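Local coordinates for protein exopolygalacturonase (Yersinia enterocolitica, PDB 2UVF) that hydrolyses pectin as a family 28 exopolygalacturonase, probably releasing digalacturonic acid from chain ends in the periplasm, at residues 520-531 with 552-563; 42-53 with 146-154. All coordinates share one frame; numbering follows the deposited sequence.

Interaction 1. Residues 520-531 with 552-563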
loop_
_atom_site.group_PDB
_atom_site.type_symbol
_atom_site.label_atom_id
_atom_site.label_comp_id
_atom_site.label_asym_id
_atom_site.label_seq_id
_atom_site.Cartn_x
_atom_site.Cartn_y
_atom_site.Cartn_z
ATOM N N TYR A 520 1.874 -13.561 15.833
ATOM C CA TYR A 520 2.710 -14.752 15.790
ATOM C C TYR A 520 3.050 -15.184 14.359
ATOM O O TYR A 520 2.326 -14.864 13.402
ATOM C CB TYR A 520 2.113 -15.901 16.633
ATOM C CG TYR A 520 0.867 -16.545 16.083
ATOM C CD1 TYR A 520 0.950 -17.585 15.161
ATOM C CD2 TYR A 520 -0.403 -16.129 16.505
ATOM C CE1 TYR A 520 -0.203 -18.180 14.643
ATOM C CE2 TYR A 520 -1.562 -16.722 15.997
ATOM C CZ TYR A 520 -1.450 -17.744 15.072
ATOM O OH TYR A 520 -2.589 -18.330 14.558
ATOM N N ASP A 521 4.155 -15.917 14.224
ATOM C CA ASP A 521 4.596 -16.419 12.929
ATOM C C ASP A 521 4.973 -15.230 12.017
ATOM O O ASP A 521 4.357 -14.987 10.978
ATOM C CB ASP A 521 3.535 -17.357 12.321
ATOM C CG ASP A 521 4.003 -18.048 11.060
ATOM O OD1 ASP A 521 5.232 -18.207 10.876
ATOM O OD2 ASP A 521 3.126 -18.424 10.239
ATOM N N PHE A 522 5.976 -14.480 12.469
ATOM C CA PHE A 522 6.571 -13.368 11.729
ATOM C C PHE A 522 7.991 -13.751 11.377
ATOM O O PHE A 522 8.744 -14.248 12.213
ATOM C CB PHE A 522 6.605 -12.084 12.569
ATOM C CG PHE A 522 5.365 -11.227 12.452
ATOM C CD1 PHE A 522 4.090 -11.768 12.627
ATOM C CD2 PHE A 522 5.479 -9.855 12.188
ATOM C CE1 PHE A 522 2.957 -10.966 12.523
ATOM C CE2 PHE A 522 4.335 -9.046 12.090
ATOM C CZ PHE A 522 3.087 -9.603 12.258
ATOM N N THR A 523 8.346 -13.482 10.132
ATOM C CA THR A 523 9.661 -13.760 9.597
ATOM C C THR A 523 10.309 -12.489 9.044
ATOM O O THR A 523 9.764 -11.828 8.140
ATOM C CB THR A 523 9.567 -14.838 8.504
ATOM O OG1 THR A 523 9.067 -16.040 9.094
ATOM C CG2 THR A 523 10.921 -15.108 7.863
ATOM N N LEU A 524 11.465 -12.164 9.624
ATOM C CA LEU A 524 12.374 -11.147 9.124
ATOM C C LEU A 524 13.674 -11.818 8.639
ATOM O O LEU A 524 14.417 -12.382 9.430
ATOM C CB LEU A 524 12.659 -10.108 10.210
ATOM C CG LEU A 524 13.076 -8.702 9.757
ATOM C CD1 LEU A 524 11.859 -7.824 9.561
ATOM C CD2 LEU A 524 13.985 -8.097 10.808
ATOM N N LYS A 525 13.923 -11.748 7.328
ATOM C CA LYS A 525 15.012 -12.480 6.676
ATOM C C LYS A 525 15.649 -11.650 5.566
ATOM O O LYS A 525 14.934 -10.968 4.823
ATOM C CB LYS A 525 14.477 -13.776 6.063
ATOM C CG LYS A 525 15.536 -14.844 5.875
ATOM C CD LYS A 525 14.927 -16.218 5.567
ATOM C CE LYS A 525 13.977 -16.692 6.677
ATOM N NZ LYS A 525 13.818 -18.193 6.742
ATOM N N ASN A 526 16.981 -11.711 5.459
ATOM C CA ASN A 526 17.723 -11.085 4.348
ATOM C C ASN A 526 17.391 -9.597 4.215
ATOM O O ASN A 526 16.976 -9.157 3.155
ATOM C CB ASN A 526 17.413 -11.780 3.009
ATOM C CG ASN A 526 17.660 -13.286 3.027
ATOM O OD1 ASN A 526 18.344 -13.812 3.894
ATOM N ND2 ASN A 526 17.101 -13.978 2.044
ATOM N N VAL A 527 17.563 -8.851 5.307
ATOM C CA VAL A 527 17.182 -7.439 5.404
ATOM C C VAL A 527 18.379 -6.648 5.920
ATOM O O VAL A 527 19.011 -7.026 6.899
ATOM C CB VAL A 527 15.943 -7.222 6.339
ATOM C CG1 VAL A 527 15.802 -5.747 6.782
ATOM C CG2 VAL A 527 14.654 -7.740 5.685
ATOM N N THR A 528 18.680 -5.552 5.240
ATOM C CA THR A 528 19.777 -4.681 5.606
ATOM C C THR A 528 19.216 -3.290 5.842
ATOM O O THR A 528 18.408 -2.800 5.053
ATOM C CB THR A 528 20.834 -4.631 4.487
ATOM O OG1 THR A 528 20.171 -4.382 3.231
ATOM C CG2 THR A 528 21.587 -5.960 4.405
ATOM N N VAL A 529 19.618 -2.680 6.943
ATOM C CA VAL A 529 19.321 -1.292 7.212
ATOM C C VAL A 529 20.629 -0.561 7.465
ATOM O O VAL A 529 21.418 -0.973 8.318
ATOM C CB VAL A 529 18.435 -1.086 8.486
ATOM C CG1 VAL A 529 18.111 0.405 8.680
ATOM C CG2 VAL A 529 17.169 -1.909 8.435
ATOM N N ASP A 530 20.836 0.529 6.730
ATOM C CA ASP A 530 21.896 1.484 7.033
ATOM C C ASP A 530 21.275 2.773 7.559
ATOM O O ASP A 530 20.614 3.495 6.819
ATOM C CB ASP A 530 22.739 1.776 5.800
ATOM C CG ASP A 530 23.956 2.654 6.099
ATOM O OD1 ASP A 530 24.342 2.871 7.275
ATOM O OD2 ASP A 530 24.537 3.140 5.122
ATOM N N ASN A 531 21.510 3.039 8.843
ATOM C CA ASN A 531 21.056 4.244 9.529
ATOM C C ASN A 531 19.590 4.218 9.905
ATOM O O ASN A 531 18.712 3.928 9.079
ATOM C CB ASN A 531 21.356 5.522 8.730
ATOM C CG ASN A 531 22.830 5.676 8.390
ATOM O OD1 ASN A 531 23.177 6.166 7.313
ATOM N ND2 ASN A 531 23.695 5.268 9.304
ATOM N N ARG A 552 4.613 -14.457 19.814
ATOM C CA ARG A 552 5.325 -15.717 19.768
ATOM C C ARG A 552 5.693 -16.037 18.330
ATOM O O ARG A 552 5.145 -15.447 17.410
ATOM C CB ARG A 552 4.495 -16.844 20.435
ATOM C CG ARG A 552 3.324 -17.349 19.613
ATOM C CD ARG A 552 2.326 -18.193 20.414
ATOM N NE ARG A 552 1.307 -18.732 19.506
ATOM C CZ ARG A 552 1.379 -19.925 18.913
ATOM N NH1 ARG A 552 2.406 -20.742 19.165
ATOM N NH2 ARG A 552 0.417 -20.311 18.077
ATOM N N LEU A 553 6.635 -16.956 18.147
ATOM C CA LEU A 553 7.017 -17.454 16.819
ATOM C C LEU A 553 7.561 -16.387 15.854
ATOM O O LEU A 553 7.157 -16.322 14.697
ATOM C CB LEU A 553 5.868 -18.262 16.185
ATOM C CG LEU A 553 5.489 -19.569 16.905
ATOM C CD1 LEU A 553 4.186 -20.096 16.363
ATOM C CD2 LEU A 553 6.615 -20.631 16.794
ATOM N N VAL A 554 8.480 -15.560 16.352
ATOM C CA VAL A 554 9.230 -14.615 15.524
ATOM C C VAL A 554 10.559 -15.250 15.067
ATOM O O VAL A 554 11.431 -15.540 15.882
ATOM C CB VAL A 554 9.500 -13.271 16.273
ATOM C CG1 VAL A 554 10.337 -12.326 15.425
ATOM C CG2 VAL A 554 8.199 -12.592 16.682
ATOM N N HIS A 555 10.692 -15.464 13.759
ATOM C CA HIS A 555 11.907 -16.044 13.156
ATOM C C HIS A 555 12.717 -14.964 12.431
ATOM O O HIS A 555 12.288 -14.451 11.394
ATOM C CB HIS A 555 11.548 -17.175 12.182
ATOM C CG HIS A 555 10.351 -17.975 12.596
ATOM N ND1 HIS A 555 10.375 -18.864 13.653
ATOM C CD2 HIS A 555 9.087 -18.004 12.110
ATOM C CE1 HIS A 555 9.179 -19.410 13.791
ATOM N NE2 HIS A 555 8.380 -18.908 12.866
ATOM N N VAL A 556 13.873 -14.608 12.995
ATOM C CA VAL A 556 14.746 -13.569 12.431
ATOM C C VAL A 556 16.090 -14.157 11.964
ATOM O O VAL A 556 16.844 -14.712 12.766
ATOM C CB VAL A 556 14.947 -12.374 13.413
ATOM C CG1 VAL A 556 15.958 -11.361 12.857
ATOM C CG2 VAL A 556 13.615 -11.673 13.697
ATOM N N ASN A 557 16.366 -14.034 10.660
ATOM C CA ASN A 557 17.537 -14.642 10.009
ATOM C C ASN A 557 18.273 -13.729 9.016
ATOM O O ASN A 557 17.658 -13.126 8.137
ATOM C CB ASN A 557 17.140 -15.951 9.305
ATOM C CG ASN A 557 17.225 -17.169 10.228
ATOM O OD1 ASN A 557 18.329 -17.603 10.609
ATOM N ND2 ASN A 557 16.061 -17.738 10.586
ATOM N N ASN A 558 19.595 -13.647 9.161
ATOM C CA ASN A 558 20.460 -12.934 8.209
ATOM C C ASN A 558 20.087 -11.456 7.968
ATOM O O ASN A 558 19.715 -11.057 6.865
ATOM C CB ASN A 558 20.578 -13.728 6.890
ATOM C CG ASN A 558 21.521 -13.070 5.879
ATOM O OD1 ASN A 558 22.481 -12.401 6.259
ATOM N ND2 ASN A 558 21.245 -13.264 4.583
ATOM N N VAL A 559 20.227 -10.642 9.005
ATOM C CA VAL A 559 19.860 -9.219 8.948
ATOM C C VAL A 559 21.080 -8.402 9.373
ATOM O O VAL A 559 21.759 -8.777 10.314
ATOM C CB VAL A 559 18.633 -8.925 9.893
ATOM C CG1 VAL A 559 18.373 -7.422 10.068
ATOM C CG2 VAL A 559 17.368 -9.652 9.417
ATOM N N GLN A 560 21.357 -7.285 8.695
ATOM C CA GLN A 560 22.489 -6.419 9.053
ATOM C C GLN A 560 22.015 -4.993 9.303
ATOM O O GLN A 560 21.366 -4.386 8.454
ATOM C CB GLN A 560 23.573 -6.415 7.957
ATOM C CG GLN A 560 24.325 -7.724 7.754
ATOM C CD GLN A 560 23.623 -8.712 6.843
ATOM O OE1 GLN A 560 23.204 -8.373 5.734
ATOM N NE2 GLN A 560 23.515 -9.964 7.297
ATOM N N LEU A 561 22.374 -4.462 10.462
ATOM C CA LEU A 561 21.907 -3.173 10.906
ATOM C C LEU A 561 23.091 -2.257 11.209
ATOM O O LEU A 561 23.848 -2.496 12.167
ATOM C CB LEU A 561 21.019 -3.332 12.155
ATOM C CG LEU A 561 19.746 -4.159 12.030
ATOM C CD1 LEU A 561 18.982 -4.220 13.312
ATOM C CD2 LEU A 561 18.898 -3.548 11.000
ATOM N N ASN A 562 23.264 -1.216 10.396
ATOM C CA ASN A 562 24.318 -0.266 10.661
ATOM C C ASN A 562 23.772 1.056 11.179
ATOM O O ASN A 562 22.806 1.600 10.620
ATOM C CB ASN A 562 25.157 -0.040 9.404
ATOM C CG ASN A 562 26.389 0.769 9.683
ATOM O OD1 ASN A 562 27.313 0.309 10.344
ATOM N ND2 ASN A 562 26.406 1.987 9.198
ATOM N N ASN A 563 24.399 1.556 12.246
ATOM C CA ASN A 563 24.066 2.845 12.833
ATOM C C ASN A 563 22.589 2.924 13.242
ATOM O O ASN A 563 21.828 3.778 12.773
ATOM C CB ASN A 563 24.475 3.998 11.903
ATOM C CG ASN A 563 24.140 5.365 12.479
ATOM O OD1 ASN A 563 23.724 6.259 11.753
ATOM N ND2 ASN A 563 24.308 5.525 13.784
#
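Tyr520 and Arg552 share the same first torsion: in each, CG sits between the backbone N and the carbonyl carbon (chi1 71° and 75°). The two side chains therefore run side by side. The arginine stays extended from CG to NE and brings its guanidinium over one face of the ring. This is a cation-pi contact, with Arg552 CZ 4.7 Å from the ring centroid of Tyr520. The phenol OH bonds to Arg478.

The backbones pair in parallel and in register, residue n with n+32. His555 N gives a nearly straight bond to Phe522 O at 2.8 Å, and comparable bonds follow along both strands, weak where Asp521 N meets Arg552 O and Val527 N meets Asn558 O. This is the stacking of successive coils in the right-handed parallel beta-helix of family 28 glycoside hydrolases. Both strands turn a corner, at Asn526 and Asn558. There the two asparagine side chains cross obliquely, their amide planes 69° apart, and Asn558 ND2 donates to Asn526 OD1 at 3.0 Å from above the carbonyl plane. Asn558 OD1 accepts from Gln560 NE2 at 2.8 Å.

On the inner side, Val529 CG2 meets Leu561 CD2 at 3.5 Å, and Leu524 CD2 meets Val559 CG2 at 4.0 Å. Phe522 leads away from the pair toward Met497 of strand 493-500. On the outer side, His555 has Thr523 OG1 at its ring edge, while its ND1 bonds to Glu576. Farther along, Asn562 ND2 donates to Asp530 OD1 at 3.0 Å, and Asn562 OD1 is taken by Thr583 of the next coil.

Interaction 2. Residues 42-53 with 146-154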
loop_
_atom_site.group_PDB
_atom_site.type_symbol
_atom_site.label_atom_id
_atom_site.label_comp_id
_atom_site.label_asym_id
_atom_site.label_seq_id
_atom_site.Cartn_x
_atom_site.Cartn_y
_atom_site.Cartn_z
ATOM N N GLN A 42 2.748 -15.353 -14.054
ATOM C CA GLN A 42 1.314 -15.084 -14.104
ATOM C C GLN A 42 1.036 -13.683 -14.603
ATOM O O GLN A 42 1.913 -12.829 -14.590
ATOM C CB GLN A 42 0.688 -15.262 -12.714
ATOM C CG GLN A 42 1.130 -14.199 -11.723
ATOM C CD GLN A 42 0.882 -14.576 -10.296
ATOM O OE1 GLN A 42 -0.071 -14.100 -9.688
ATOM N NE2 GLN A 42 1.741 -15.429 -9.739
ATOM N N VAL A 43 -0.187 -13.463 -15.060
ATOM C CA VAL A 43 -0.694 -12.119 -15.298
ATOM C C VAL A 43 -1.452 -11.735 -14.026
ATOM O O VAL A 43 -2.353 -12.473 -13.609
ATOM C CB VAL A 43 -1.643 -12.048 -16.525
ATOM C CG1 VAL A 43 -2.037 -10.604 -16.828
ATOM C CG2 VAL A 43 -0.985 -12.680 -17.745
ATOM N N PRO A 44 -1.040 -10.631 -13.365
ATOM C CA PRO A 44 -1.845 -10.089 -12.269
ATOM C C PRO A 44 -3.233 -9.693 -12.773
ATOM O O PRO A 44 -3.390 -9.328 -13.943
ATOM C CB PRO A 44 -1.049 -8.844 -11.822
ATOM C CG PRO A 44 0.352 -9.109 -12.284
ATOM C CD PRO A 44 0.199 -9.861 -13.574
ATOM N N THR A 45 -4.219 -9.786 -11.879
ATOM C CA THR A 45 -5.633 -9.469 -12.160
ATOM C C THR A 45 -5.866 -8.203 -12.990
ATOM O O THR A 45 -5.495 -7.091 -12.590
ATOM C CB THR A 45 -6.420 -9.391 -10.832
ATOM O OG1 THR A 45 -6.575 -10.716 -10.303
ATOM C CG2 THR A 45 -7.784 -8.723 -11.017
ATOM N N LEU A 46 -6.499 -8.400 -14.147
ATOM C CA LEU A 46 -6.835 -7.338 -15.092
ATOM C C LEU A 46 -5.621 -6.529 -15.581
ATOM O O LEU A 46 -5.779 -5.448 -16.178
ATOM C CB LEU A 46 -7.935 -6.431 -14.526
ATOM C CG LEU A 46 -9.358 -7.004 -14.526
ATOM C CD1 LEU A 46 -10.219 -6.260 -13.564
ATOM C CD2 LEU A 46 -9.966 -6.950 -15.925
ATOM N N ALA A 47 -4.424 -7.070 -15.338
ATOM C CA ALA A 47 -3.164 -6.429 -15.715
ATOM C C ALA A 47 -2.881 -6.535 -17.224
ATOM O O ALA A 47 -1.739 -6.735 -17.655
ATOM C CB ALA A 47 -2.001 -7.020 -14.896
ATOM N N TYR A 48 -3.937 -6.410 -18.025
ATOM C CA TYR A 48 -3.807 -6.512 -19.476
ATOM C C TYR A 48 -4.769 -5.598 -20.224
ATOM O O TYR A 48 -5.680 -4.997 -19.640
ATOM C CB TYR A 48 -3.918 -7.967 -19.948
ATOM C CG TYR A 48 -5.269 -8.591 -19.724
ATOM C CD1 TYR A 48 -6.279 -8.460 -20.673
ATOM C CD2 TYR A 48 -5.531 -9.319 -18.577
ATOM C CE1 TYR A 48 -7.517 -9.025 -20.480
ATOM C CE2 TYR A 48 -6.769 -9.899 -18.377
ATOM C CZ TYR A 48 -7.759 -9.746 -19.336
ATOM O OH TYR A 48 -8.994 -10.310 -19.139
ATOM N N ASP A 49 -4.548 -5.520 -21.528
ATOM C CA ASP A 49 -5.074 -4.463 -22.366
ATOM C C ASP A 49 -5.393 -5.058 -23.731
ATOM O O ASP A 49 -5.282 -6.260 -23.920
ATOM C CB ASP A 49 -3.964 -3.410 -22.540
ATOM C CG ASP A 49 -4.468 -2.023 -22.371
ATOM O OD1 ASP A 49 -3.686 -1.068 -22.555
ATOM O OD2 ASP A 49 -5.665 -1.893 -22.045
ATOM N N GLU A 50 -5.760 -4.215 -24.688
ATOM C CA GLU A 50 -5.795 -4.633 -26.086
ATOM C C GLU A 50 -4.407 -4.721 -26.742
ATOM O O GLU A 50 -4.261 -5.338 -27.802
ATOM C CB GLU A 50 -6.713 -3.733 -26.916
ATOM C CG GLU A 50 -6.213 -2.307 -27.106
ATOM C CD GLU A 50 -6.678 -1.389 -25.998
ATOM O OE1 GLU A 50 -6.873 -1.880 -24.861
ATOM O OE2 GLU A 50 -6.852 -0.179 -26.267
ATOM N N SER A 51 -3.392 -4.107 -26.134
ATOM C CA SER A 51 -2.051 -4.161 -26.719
ATOM C C SER A 51 -0.917 -4.478 -25.745
ATOM O O SER A 51 0.246 -4.509 -26.145
ATOM C CB SER A 51 -1.738 -2.910 -27.555
ATOM O OG SER A 51 -2.095 -1.720 -26.890
ATOM N N SER A 52 -1.248 -4.720 -24.481
ATOM C CA SER A 52 -0.214 -4.968 -23.473
ATOM C C SER A 52 -0.640 -5.972 -22.411
ATOM O O SER A 52 -1.809 -6.054 -22.061
ATOM C CB SER A 52 0.238 -3.658 -22.820
ATOM O OG SER A 52 -0.881 -2.902 -22.393
ATOM N N ILE A 53 0.335 -6.730 -21.914
ATOM C CA ILE A 53 0.144 -7.695 -20.834
ATOM C C ILE A 53 1.277 -7.472 -19.825
ATOM O O ILE A 53 2.427 -7.248 -20.224
ATOM C CB ILE A 53 0.143 -9.170 -21.372
ATOM C CG1 ILE A 53 -1.018 -9.383 -22.361
ATOM C CG2 ILE A 53 0.098 -10.205 -20.219
ATOM C CD1 ILE A 53 -0.879 -10.624 -23.278
ATOM N N ILE A 146 2.951 -19.839 -19.640
ATOM C CA ILE A 146 1.582 -19.375 -19.559
ATOM C C ILE A 146 1.165 -18.830 -20.916
ATOM O O ILE A 146 1.971 -18.236 -21.644
ATOM C CB ILE A 146 1.300 -18.339 -18.387
ATOM C CG1 ILE A 146 1.933 -16.969 -18.644
ATOM C CG2 ILE A 146 1.711 -18.897 -17.022
ATOM C CD1 ILE A 146 1.251 -15.857 -17.856
ATOM N N THR A 147 -0.091 -19.079 -21.262
ATOM C CA THR A 147 -0.728 -18.445 -22.404
ATOM C C THR A 147 -1.637 -17.366 -21.838
ATOM O O THR A 147 -2.329 -17.590 -20.830
ATOM C CB THR A 147 -1.581 -19.452 -23.200
ATOM O OG1 THR A 147 -1.046 -20.773 -23.023
ATOM C CG2 THR A 147 -1.637 -19.088 -24.691
ATOM N N ALA A 148 -1.623 -16.196 -22.472
ATOM C CA ALA A 148 -2.499 -15.107 -22.077
ATOM C C ALA A 148 -2.977 -14.326 -23.292
ATOM O O ALA A 148 -2.202 -14.020 -24.208
ATOM C CB ALA A 148 -1.811 -14.191 -21.078
ATOM N N LYS A 149 -4.264 -13.998 -23.283
ATOM C CA LYS A 149 -4.885 -13.310 -24.398
ATOM C C LYS A 149 -5.160 -11.847 -24.062
ATOM O O LYS A 149 -5.735 -11.536 -23.015
ATOM C CB LYS A 149 -6.182 -14.034 -24.801
ATOM C CG LYS A 149 -6.689 -13.722 -26.211
ATOM C CD LYS A 149 -7.786 -14.686 -26.640
ATOM C CE LYS A 149 -9.159 -14.289 -26.093
ATOM N NZ LYS A 149 -9.825 -13.246 -26.931
ATOM N N THR A 150 -4.748 -10.958 -24.961
ATOM C CA THR A 150 -5.143 -9.552 -24.907
ATOM C C THR A 150 -6.674 -9.416 -24.971
ATOM O O THR A 150 -7.388 -10.387 -25.254
ATOM C CB THR A 150 -4.485 -8.718 -26.047
ATOM O OG1 THR A 150 -4.668 -9.369 -27.314
ATOM C CG2 THR A 150 -2.987 -8.516 -25.782
ATOM N N SER A 151 -7.170 -8.217 -24.683
ATOM C CA SER A 151 -8.594 -7.936 -24.752
ATOM C C SER A 151 -8.931 -7.304 -26.110
ATOM O O SER A 151 -8.033 -6.913 -26.861
ATOM C CB SER A 151 -9.004 -7.021 -23.592
ATOM O OG SER A 151 -8.551 -5.687 -23.788
ATOM N N ALA A 152 -10.220 -7.225 -26.431
ATOM C CA ALA A 152 -10.664 -6.494 -27.620
ATOM C C ALA A 152 -10.572 -4.993 -27.386
ATOM O O ALA A 152 -10.769 -4.516 -26.265
ATOM C CB ALA A 152 -12.092 -6.884 -27.990
ATOM N N LYS A 153 -10.271 -4.252 -28.446
ATOM C CA LYS A 153 -10.287 -2.795 -28.388
ATOM C C LYS A 153 -11.598 -2.350 -27.717
ATOM O O LYS A 153 -12.676 -2.790 -28.131
ATOM C CB LYS A 153 -10.114 -2.211 -29.804
ATOM C CG LYS A 153 -10.807 -0.886 -30.076
ATOM C CD LYS A 153 -9.980 0.313 -29.620
ATOM C CE LYS A 153 -10.806 1.594 -29.706
ATOM N NZ LYS A 153 -9.940 2.809 -29.654
ATOM N N PRO A 154 -11.505 -1.512 -26.655
ATOM C CA PRO A 154 -12.664 -1.067 -25.874
ATOM C C PRO A 154 -13.492 0.072 -26.505
ATOM O O PRO A 154 -13.015 0.786 -27.394
ATOM C CB PRO A 154 -12.013 -0.556 -24.586
ATOM C CG PRO A 154 -10.733 0.013 -25.054
ATOM C CD PRO A 154 -10.254 -0.941 -26.117
#
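The Tyr48 ring has the carbonyl oxygen of Lys149 over one face, with Lys149 O 3.9 Å from Tyr48 CD1. Ser151 CB lies at the ring edge, near its plane, 4.0 Å from Tyr48 CE1. Glu50 brings a second flat group, its carboxylate, to the ring of Pro154. The two side chains cross at about a right angle, and Glu50 OE2 is 3.5 Å from Pro154 CD. The bend at chi2 (-89°) folds the glutamate chain back. Its OE1 forms a salt bridge with Arg188, which also pairs with Asp49.

One backbone bond joins the segments. Ser151 N donates to Asp49 O at 2.8 Å, almost straight at hydrogen, but from above the carbonyl plane. Thr150 packs its CG2 against Ile53 CD1 at 3.9 Å, and its hydroxyl is held by Lys121 and Thr124. At the other end, Val43 CG2 touches Ala148 CB at 3.8 Å and also Ile146 CD1.

Segment 42-53 belongs to the N-terminal fibronectin type III domain. Strand 146-149 is an outermost strand of a four-stranded antiparallel sheet, beside strand 125-134. Loop 42-53 joins strands 39-42 and 53-58, and its Pro44 rests on strand 391-394 of the beta-helix.

From the N terminus, segment 42-53 comes first, and interaction 2 closes a loop of 92 residues when the chain reaches 146-154. That loop holds most of the fibronectin type III domain. The chain then enters the beta-helix at strand 156-158 and winds through its coils, including those with the glycan pocket. Interaction 1 opens only near the C-terminal end. There 20 residues lie between 520-531 and 552-563, and paired residues are 32 apart, one coil of the beta-helix. The two contacts are in series, neither nesting nor crossing. The centres of interactions 1 and 2 are about 37 Å apart. Interaction 2 ties the loop after strand 39-42 to strand 146-149 and the residues that follow it; interaction 1 joins two late coils.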